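Local coordinates for phosphate ABC transporter, phosphate-binding protein (Clostridium perfringens, PDB 4Q8R) that probably binds phosphate outside the cell with high affinity and delivers it to an ABC-type transporter for uptake, at residues Val6-Ser11 and Ser53-Ala58; Ala69-Val74 and Leu209-Glu214; Ile76-Ile81 and Ser205-Ala210. All coordinates share one frame; numbering follows the deposited sequence.

Contact 1 (Val6-Ser11 and Ser53-Ala58); sequences VSISGS and SEIGMA. With PO4 (phosphate ion), chain B.
Four well-formed backbone bonds and a weak fifth, Glu-54 N to Ser-7 O, tie Val-6-Ser-11 to Ser-53-Ala-58 as parallel neighbours, their strand axes 28° apart in direction and 4.6 Å at closest approach. Ile-55 N and Met-57 N donate to Ser-7 O and Ser-9 O, while Ser-9 N and Ser-11 N donate to Ile-55 O and Met-57 O. Ser-11 N to Met-57 O is the straightest at 174°, although its donor stands above the carbonyl plane.

On one face Ser-9 OG and Ser-53 OG meet tip to tip at 2.6 Å, and Asn-47 ND2 also bonds Ser-9 OG. Ser-7 OG sits in the crowded position between its own N and carbonyl carbon (chi1 64°), where it accepts from Glu-54 N, just before strand 55-58, at 3.0 Å. Water 1 links Ser-7 N to Glu-54 OE2, while Glu-54 OE1 is held by Thr-218. On the other face Ile-8 and Ile-55 lie side by side, Ile-8 CG1 4.0 Å from Ile-55 CB, and the extended Met-57 chain crosses Ile-8 at about a right angle, Met-57 SD 3.9 Å from Ile-8 CG2.

Ser-11 OG, anti to its backbone N, donates to phosphate O4 at 2.6 Å and accepts from Val-14 N, partners that would hold the hydroxyl in place. This is the phosphate pocket, completed by Thr-12, Ser-13, Ser-41 and others.

Strand 34-38 bonds the far edge of 6-10 and leads through helix 41-50 into 55-58, a beta-alpha-beta crossover with 6-10 in between. Helix 219-229 packs on Ile-8 and Ile-55, and helix 41-50 on the Ser-9 and Ser-53 side.

Contact 2 (Ala69-Val74 and Leu209-Glu214); sequences AGLKEV and LAVYKE. With ZN (zinc ion), chain F.
The tight part of this antiparallel pairing runs from Lys-72 to Val-74 against Ala-210 to Tyr-212, where Lys-72 with Tyr-212 and Val-74 with Ala-210 form hydrogen-bonded pairs. Each pair has reciprocal bonds: Lys-72 N reaches Tyr-212 O at 2.8 Å, nearly along the C=O axis, and Ala-210 N reaches Val-74 O at 2.9 Å in the carbonyl plane. The Tyr-212 ring, with CG in the crowded position (chi1 60°), leans back over this ladder. Lys-72 CB lies over one ring face as a CH-pi contact, 4.0 Å from the centroid, and Val-74 CG2 meets the ring edge at Tyr-212 CE2, 3.7 Å away.

The Ala-69 and Glu-214 end is looser. Lys-72, bent at chi2 and chi4, brings NZ only to 3.8 Å from Glu-214 OE1, a long salt bridge between two exposed residues. Water 2 bridges the two segments there, donating to Gly-70 O and accepting from Glu-214 N.

On the opposite face, Glu-73 and Val-211 run side by side. Glu-73 is modelled in two conformers; in one of them Glu-73 OE2 lies 2.2 Å from ZN, and water 3 and Asp-61 also bind the ion. Glu-73 OE1 forms a salt bridge with Lys-67, which would help orient the carboxylate.

Strand 55-58 bonds the other edge of 209-213, helix 41-50 packs on Leu-71, and helix 219-229 covers Val-74 and Tyr-212.

Contact 3 (Ile76-Ile81 and Ser205-Ala210); sequences IAYDGI and SRPFLA
Long antiparallel strands meet here near the centre of the chain, consistent with the paired hinge strands that join the two lobes of type II periplasmic binding proteins. The segment axes cross at 148°, and Phe-208, Arg-206 and Asp-79 bury the most surface, all on one face.

The backbone puts Asp-79 CB over the Phe-208 ring face, 3.3 Å from Phe-208 CE1, and with CG anti to the backbone N the carboxylate lies beside the ring rim, tilted 38° to the ring. The Ala-77 methyl flanks the same ring obliquely. Arg-206 bends at chi2 and comes alongside Asp-79 so that guanidinium and carboxylate are nearly coplanar. Ile-81 CG1 lies over a guanidinium face, 3.6 Å above its plane. The other Asp-79 oxygen, OD1, bonds Ser-174, and Arg-206 NH2 and NH1 reach Ser-59 O and Thr-131 OG1, so the buried charges are well partnered.

On the reverse face the Tyr-78 ring lies across the Arg-206-Pro-207 peptide, with Arg-206 O 3.4 Å above its plane. Both nitrogens of the side-on grip converge on one oxygen: Arg-206 NE meets the anti lone pair of Asp-79 OD2 at 2.8 Å, and NH1 meets that same OD2 at 2.9 Å.

All three contacts belong to one mixed sheet. Contacts 1 and 2, centres about 10 Å apart, are joined by probable hydrogen bonds from Leu-209 N to Ala-58 O (2.8 Å) and from Gly-56 N to Val-211 O (2.8 Å). Contacts 2 and 3, centres about 15 Å apart, are successive parts of one strand pair and share Leu-209 and Ala-210. The phosphate lies where the Ser-11 end of contact 1 comes near Arg-206 of contact 3: Ser-11 binds it directly, whereas the Arg-206 side chain stands about 5 Å away and bonds Ser-59 and Thr-131, which also bind phosphate. The salt bridge of contact 3 is thus second-shell, while contact 2 contributes Glu-73 to a zinc site.

Contact 1 (Val6-Ser11 and Ser53-Ala58)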
loop_
_atom_site.group_PDB
_atom_site.type_symbol
_atom_site.label_atom_id
_atom_site.label_comp_id
_atom_site.label_asym_id
_atom_site.label_seq_id
_atom_site.Cartn_x
_atom_site.Cartn_y
_atom_site.Cartn_z
ATOM N N VAL A 6 -21.117 -6.058 -7.678
ATOM C CA VAL A 6 -19.948 -6.714 -7.135
ATOM C C VAL A 6 -19.351 -5.850 -6.006
ATOM O O VAL A 6 -18.914 -4.744 -6.242
ATOM C CB VAL A 6 -18.833 -6.997 -8.177
ATOM C CG1 VAL A 6 -17.654 -7.762 -7.529
ATOM C CG2 VAL A 6 -19.342 -7.843 -9.333
ATOM N N SER A 7 -19.398 -6.354 -4.780
ATOM C CA SER A 7 -18.894 -5.629 -3.645
ATOM C C SER A 7 -17.442 -5.961 -3.340
ATOM O O SER A 7 -17.053 -7.116 -3.182
ATOM C CB SER A 7 -19.783 -5.897 -2.440
ATOM O OG SER A 7 -19.694 -7.262 -2.137
ATOM N N ILE A 8 -16.616 -4.918 -3.261
ATOM C CA ILE A 8 -15.212 -5.073 -2.997
ATOM C C ILE A 8 -14.799 -4.135 -1.871
ATOM O O ILE A 8 -15.178 -2.975 -1.881
ATOM C CB ILE A 8 -14.358 -4.711 -4.269
ATOM C CG1 ILE A 8 -14.859 -5.475 -5.506
ATOM C CG2 ILE A 8 -12.880 -4.909 -4.027
ATOM C CD1 ILE A 8 -14.063 -5.172 -6.744
ATOM N N SER A 9 -14.058 -4.626 -0.907
ATOM C CA SER A 9 -13.539 -3.755 0.149
ATOM C C SER A 9 -12.150 -4.134 0.528
ATOM O O SER A 9 -11.697 -5.270 0.345
ATOM C CB SER A 9 -14.482 -3.800 1.375
ATOM O OG SER A 9 -14.445 -5.019 2.052
ATOM N N GLY A 10 -11.425 -3.145 1.098
ATOM C CA GLY A 10 -10.149 -3.383 1.687
ATOM C C GLY A 10 -9.135 -2.278 1.468
ATOM O O GLY A 10 -9.465 -1.080 1.626
ATOM N N SER A 11 -7.952 -2.684 1.091
ATOM C CA SER A 11 -6.760 -1.860 1.022
ATOM C C SER A 11 -6.990 -0.450 0.460
ATOM O O SER A 11 -7.515 -0.306 -0.672
ATOM C CB SER A 11 -5.752 -2.593 0.141
ATOM O OG SER A 11 -4.647 -1.814 -0.244
ATOM N N SER A 53 -18.124 -8.907 1.814
ATOM C CA SER A 53 -17.709 -8.498 0.465
ATOM C C SER A 53 -17.469 -9.712 -0.409
ATOM O O SER A 53 -16.972 -10.738 0.059
ATOM C CB SER A 53 -16.396 -7.714 0.516
ATOM O OG SER A 53 -16.490 -6.496 1.241
ATOM N N GLU A 54 -17.786 -9.563 -1.694
ATOM C CA GLU A 54 -17.497 -10.595 -2.684
ATOM C C GLU A 54 -16.017 -10.740 -2.944
ATOM O O GLU A 54 -15.507 -11.853 -3.162
ATOM C CB GLU A 54 -18.273 -10.298 -3.977
ATOM C CG GLU A 54 -18.116 -11.377 -5.027
ATOM C CD GLU A 54 -18.989 -11.157 -6.234
ATOM O OE1 GLU A 54 -18.682 -11.791 -7.255
ATOM O OE2 GLU A 54 -19.961 -10.369 -6.177
ATOM N N ILE A 55 -15.326 -9.602 -2.988
ATOM C CA ILE A 55 -13.893 -9.586 -3.136
ATOM C C ILE A 55 -13.249 -8.697 -2.073
ATOM O O ILE A 55 -13.736 -7.607 -1.866
ATOM C CB ILE A 55 -13.467 -9.097 -4.520
ATOM C CG1 ILE A 55 -14.056 -10.000 -5.614
ATOM C CG2 ILE A 55 -11.937 -9.026 -4.649
ATOM C CD1 ILE A 55 -14.011 -9.423 -7.048
ATOM N N GLY A 56 -12.214 -9.188 -1.401
ATOM C CA GLY A 56 -11.351 -8.353 -0.544
ATOM C C GLY A 56 -10.118 -7.912 -1.329
ATOM O O GLY A 56 -9.557 -8.669 -2.108
ATOM N N MET A 57 -9.709 -6.669 -1.134
ATOM C CA MET A 57 -8.471 -6.209 -1.643
ATOM C C MET A 57 -7.463 -6.057 -0.542
ATOM O O MET A 57 -7.762 -5.413 0.506
ATOM C CB MET A 57 -8.636 -5.027 -2.575
ATOM C CG MET A 57 -9.206 -3.784 -2.072
ATOM S SD MET A 57 -9.773 -2.598 -3.367
ATOM C CE MET A 57 -10.385 -1.423 -2.086
ATOM N N ALA A 58 -6.297 -6.652 -0.758
ATOM C CA ALA A 58 -5.207 -6.615 0.238
ATOM C C ALA A 58 -3.894 -6.170 -0.392
ATOM O O ALA A 58 -3.584 -6.499 -1.592
ATOM C CB ALA A 58 -5.039 -7.944 0.825
HETATM P P PO4 B . -3.613 -0.590 3.178
HETATM O O1 PO4 B . -4.086 -1.947 3.723
HETATM O O2 PO4 B . -4.697 0.460 3.298
HETATM O O3 PO4 B . -2.289 -0.199 3.820
HETATM O O4 PO4 B . -3.274 -0.802 1.665
HETATM O O HOH W 1 -21.247 -8.698 -4.343
#

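Contact 2 (Ala69-Val74 and Leu209-Glu214)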
loop_
_atom_site.group_PDB
_atom_site.type_symbol
_atom_site.label_atom_id
_atom_site.label_comp_id
_atom_site.label_asym_id
_atom_site.label_seq_id
_atom_site.Cartn_x
_atom_site.Cartn_y
_atom_site.Cartn_z
ATOM N N ALA A 69 -9.831 -19.745 6.190
ATOM C CA ALA A 69 -11.238 -19.456 6.020
ATOM C C ALA A 69 -11.721 -19.798 4.626
ATOM O O ALA A 69 -12.886 -19.550 4.327
ATOM C CB ALA A 69 -11.530 -17.996 6.311
ATOM N N GLY A 70 -10.832 -20.317 3.769
ATOM C CA GLY A 70 -11.189 -20.745 2.397
ATOM C C GLY A 70 -10.969 -19.670 1.336
ATOM O O GLY A 70 -11.689 -19.618 0.330
ATOM N N LEU A 71 -10.013 -18.772 1.560
ATOM C CA LEU A 71 -9.812 -17.683 0.594
ATOM C C LEU A 71 -8.837 -18.045 -0.495
ATOM O O LEU A 71 -7.771 -18.544 -0.217
ATOM C CB LEU A 71 -9.354 -16.391 1.276
ATOM C CG LEU A 71 -10.302 -15.615 2.197
ATOM C CD1 LEU A 71 -9.497 -14.463 2.844
ATOM C CD2 LEU A 71 -11.546 -15.110 1.475
ATOM N N LYS A 72 -9.262 -17.868 -1.754
ATOM C CA LYS A 72 -8.377 -17.937 -2.903
ATOM C C LYS A 72 -7.724 -16.568 -3.052
ATOM O O LYS A 72 -8.308 -15.556 -2.699
ATOM C CB LYS A 72 -9.205 -18.262 -4.138
ATOM C CG LYS A 72 -9.907 -19.635 -4.081
ATOM C CD LYS A 72 -8.940 -20.782 -3.747
ATOM C CE LYS A 72 -9.559 -22.186 -3.911
ATOM N NZ LYS A 72 -9.821 -22.566 -5.341
ATOM N N GLU A 73 -6.509 -16.558 -3.585
ATOM C CA GLU A 73 -5.843 -15.309 -3.861
ATOM C C GLU A 73 -5.466 -15.149 -5.289
ATOM O O GLU A 73 -5.061 -16.107 -5.985
ATOM C CB GLU A 73 -4.590 -15.199 -3.027
ATOM C CG GLU A 73 -4.797 -15.734 -1.651
ATOM C CD GLU A 73 -3.478 -15.923 -0.992
ATOM O OE1 GLU A 73 -3.212 -17.035 -0.514
ATOM O OE2 GLU A 73 -2.669 -14.976 -1.039
ATOM N N VAL A 74 -5.607 -13.930 -5.761
ATOM C CA VAL A 74 -5.176 -13.595 -7.134
ATOM C C VAL A 74 -4.283 -12.347 -7.015
ATOM O O VAL A 74 -4.761 -11.270 -6.625
ATOM C CB VAL A 74 -6.376 -13.290 -8.065
ATOM C CG1 VAL A 74 -5.918 -12.791 -9.396
ATOM C CG2 VAL A 74 -7.220 -14.515 -8.231
ATOM N N LEU A 209 -3.427 -8.139 -3.818
ATOM C CA LEU A 209 -4.244 -9.341 -3.959
ATOM C C LEU A 209 -5.703 -9.016 -3.994
ATOM O O LEU A 209 -6.197 -8.131 -3.258
ATOM C CB LEU A 209 -4.002 -10.326 -2.796
ATOM C CG LEU A 209 -2.588 -10.760 -2.483
ATOM C CD1 LEU A 209 -2.572 -11.607 -1.217
ATOM C CD2 LEU A 209 -1.969 -11.462 -3.682
ATOM N N ALA A 210 -6.426 -9.725 -4.878
ATOM C CA ALA A 210 -7.852 -9.845 -4.810
ATOM C C ALA A 210 -8.096 -11.232 -4.181
ATOM O O ALA A 210 -7.505 -12.238 -4.661
ATOM C CB ALA A 210 -8.406 -9.825 -6.236
ATOM N N VAL A 211 -8.914 -11.292 -3.118
ATOM C CA VAL A 211 -9.173 -12.473 -2.390
ATOM C C VAL A 211 -10.682 -12.703 -2.316
ATOM O O VAL A 211 -11.479 -11.772 -2.286
ATOM C CB VAL A 211 -8.538 -12.495 -0.965
ATOM C CG1 VAL A 211 -7.048 -12.257 -1.048
ATOM C CG2 VAL A 211 -9.220 -11.487 -0.021
ATOM N N TYR A 212 -11.062 -13.970 -2.342
ATOM C CA TYR A 212 -12.471 -14.333 -2.463
ATOM C C TYR A 212 -12.618 -15.806 -2.056
ATOM O O TYR A 212 -11.678 -16.591 -2.097
ATOM C CB TYR A 212 -12.986 -14.105 -3.896
ATOM C CG TYR A 212 -12.266 -14.896 -4.939
ATOM C CD1 TYR A 212 -12.654 -16.211 -5.244
ATOM C CD2 TYR A 212 -11.173 -14.348 -5.611
ATOM C CE1 TYR A 212 -12.005 -16.934 -6.201
ATOM C CE2 TYR A 212 -10.506 -15.081 -6.619
ATOM C CZ TYR A 212 -10.927 -16.375 -6.897
ATOM O OH TYR A 212 -10.293 -17.155 -7.823
ATOM N N LYS A 213 -13.828 -16.151 -1.668
ATOM C CA LYS A 213 -14.246 -17.524 -1.545
ATOM C C LYS A 213 -14.875 -17.995 -2.881
ATOM O O LYS A 213 -15.703 -17.285 -3.480
ATOM C CB LYS A 213 -15.267 -17.636 -0.443
ATOM C CG LYS A 213 -14.754 -17.284 0.925
ATOM C CD LYS A 213 -15.889 -17.672 1.833
ATOM C CE LYS A 213 -15.460 -17.825 3.237
ATOM N NZ LYS A 213 -16.735 -17.703 3.987
ATOM N N GLU A 214 -14.478 -19.172 -3.343
ATOM C CA GLU A 214 -14.996 -19.695 -4.620
ATOM C C GLU A 214 -16.521 -19.750 -4.612
ATOM O O GLU A 214 -17.160 -19.523 -5.666
ATOM C CB GLU A 214 -14.391 -21.065 -4.943
ATOM C CG GLU A 214 -14.548 -21.481 -6.427
ATOM C CD GLU A 214 -13.686 -20.652 -7.401
ATOM O OE1 GLU A 214 -12.439 -20.645 -7.230
ATOM O OE2 GLU A 214 -14.246 -20.007 -8.335
HETATM ZN ZN ZN F . -0.797 -15.745 -0.216
HETATM O O HOH W 2 -12.816 -20.873 -1.675
HETATM O O HOH W 3 0.241 -15.078 -1.465
#

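Contact 3 (Ile76-Ile81 and Ser205-Ala210)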
loop_
_atom_site.group_PDB
_atom_site.type_symbol
_atom_site.label_atom_id
_atom_site.label_comp_id
_atom_site.label_asym_id
_atom_site.label_seq_id
_atom_site.Cartn_x
_atom_site.Cartn_y
_atom_site.Cartn_z
ATOM N N ILE A 76 -2.872 -9.237 -8.471
ATOM C CA ILE A 76 -3.227 -8.311 -9.571
ATOM C C ILE A 76 -2.184 -7.252 -9.970
ATOM O O ILE A 76 -2.259 -6.681 -11.061
ATOM C CB ILE A 76 -4.555 -7.583 -9.342
ATOM C CG1 ILE A 76 -4.515 -6.746 -8.059
ATOM C CG2 ILE A 76 -5.712 -8.554 -9.253
ATOM C CD1 ILE A 76 -5.768 -5.873 -7.853
ATOM N N ALA A 77 -1.207 -7.054 -9.098
ATOM C CA ALA A 77 -0.108 -6.076 -9.256
ATOM C C ALA A 77 0.931 -6.339 -8.175
ATOM O O ALA A 77 0.647 -7.041 -7.182
ATOM C CB ALA A 77 -0.593 -4.644 -9.181
ATOM N N TYR A 78 2.125 -5.782 -8.376
ATOM C CA TYR A 78 3.076 -5.602 -7.268
ATOM C C TYR A 78 3.192 -4.104 -7.062
ATOM O O TYR A 78 2.888 -3.313 -7.967
ATOM C CB TYR A 78 4.390 -6.345 -7.543
ATOM C CG TYR A 78 4.923 -7.169 -6.457
ATOM C CD1 TYR A 78 4.397 -8.444 -6.170
ATOM C CD2 TYR A 78 6.003 -6.675 -5.652
ATOM C CE1 TYR A 78 4.929 -9.191 -5.102
ATOM C CE2 TYR A 78 6.535 -7.408 -4.600
ATOM C CZ TYR A 78 6.002 -8.656 -4.311
ATOM O OH TYR A 78 6.531 -9.345 -3.231
ATOM N N ASP A 79 3.575 -3.708 -5.856
ATOM C CA ASP A 79 3.549 -2.329 -5.438
ATOM C C ASP A 79 4.755 -2.013 -4.534
ATOM O O ASP A 79 5.010 -2.717 -3.535
ATOM C CB ASP A 79 2.266 -2.029 -4.668
ATOM C CG ASP A 79 2.165 -0.591 -4.186
ATOM O OD1 ASP A 79 2.230 0.371 -4.968
ATOM O OD2 ASP A 79 1.936 -0.385 -2.995
ATOM N N GLY A 80 5.458 -0.938 -4.851
ATOM C CA GLY A 80 6.481 -0.419 -4.001
ATOM C C GLY A 80 5.896 0.411 -2.886
ATOM O O GLY A 80 4.819 1.015 -3.014
ATOM N N ILE A 81 6.603 0.415 -1.765
ATOM C CA ILE A 81 6.235 1.295 -0.655
ATOM C C ILE A 81 7.371 2.362 -0.589
ATOM O O ILE A 81 8.560 2.037 -0.386
ATOM C CB ILE A 81 6.158 0.577 0.669
ATOM C CG1 ILE A 81 5.055 -0.531 0.621
ATOM C CG2 ILE A 81 5.906 1.576 1.814
ATOM C CD1 ILE A 81 5.033 -1.406 1.817
ATOM N N SER A 205 8.588 -3.586 -1.045
ATOM C CA SER A 205 7.512 -3.860 -1.978
ATOM C C SER A 205 6.646 -5.012 -1.498
ATOM O O SER A 205 7.055 -5.758 -0.615
ATOM C CB SER A 205 8.120 -4.171 -3.367
ATOM O OG SER A 205 8.837 -5.373 -3.376
ATOM N N ARG A 206 5.486 -5.187 -2.120
ATOM C CA ARG A 206 4.517 -6.153 -1.645
ATOM C C ARG A 206 3.473 -6.420 -2.761
ATOM O O ARG A 206 3.365 -5.624 -3.716
ATOM C CB ARG A 206 3.858 -5.704 -0.316
ATOM C CG ARG A 206 3.614 -4.224 -0.179
ATOM C CD ARG A 206 2.483 -3.782 -1.123
ATOM N NE ARG A 206 2.186 -2.366 -1.063
ATOM C CZ ARG A 206 1.537 -1.771 -0.080
ATOM N NH1 ARG A 206 1.329 -0.488 -0.156
ATOM N NH2 ARG A 206 1.132 -2.472 1.011
ATOM N N PRO A 207 2.779 -7.562 -2.695
ATOM C CA PRO A 207 1.706 -7.794 -3.698
ATOM C C PRO A 207 0.431 -7.013 -3.404
ATOM O O PRO A 207 0.121 -6.658 -2.248
ATOM C CB PRO A 207 1.414 -9.296 -3.540
ATOM C CG PRO A 207 1.645 -9.547 -2.036
ATOM C CD PRO A 207 2.906 -8.697 -1.764
ATOM N N PHE A 208 -0.345 -6.805 -4.460
ATOM C CA PHE A 208 -1.763 -6.486 -4.407
ATOM C C PHE A 208 -2.514 -7.757 -4.722
ATOM O O PHE A 208 -2.230 -8.390 -5.757
ATOM C CB PHE A 208 -2.154 -5.393 -5.372
ATOM C CG PHE A 208 -1.747 -3.982 -4.990
ATOM C CD1 PHE A 208 -1.071 -3.647 -3.788
ATOM C CD2 PHE A 208 -2.099 -2.920 -5.839
ATOM C CE1 PHE A 208 -0.770 -2.328 -3.492
ATOM C CE2 PHE A 208 -1.827 -1.620 -5.517
ATOM C CZ PHE A 208 -1.154 -1.309 -4.338
ATOM N N LEU A 209 -3.427 -8.139 -3.818
ATOM C CA LEU A 209 -4.244 -9.341 -3.959
ATOM C C LEU A 209 -5.703 -9.016 -3.994
ATOM O O LEU A 209 -6.197 -8.131 -3.258
ATOM C CB LEU A 209 -4.002 -10.326 -2.796
ATOM C CG LEU A 209 -2.588 -10.760 -2.483
ATOM C CD1 LEU A 209 -2.572 -11.607 -1.217
ATOM C CD2 LEU A 209 -1.969 -11.462 -3.682
ATOM N N ALA A 210 -6.426 -9.725 -4.878
ATOM C CA ALA A 210 -7.852 -9.845 -4.810
ATOM C C ALA A 210 -8.096 -11.232 -4.181
ATOM O O ALA A 210 -7.505 -12.238 -4.661
ATOM C CB ALA A 210 -8.406 -9.825 -6.236
#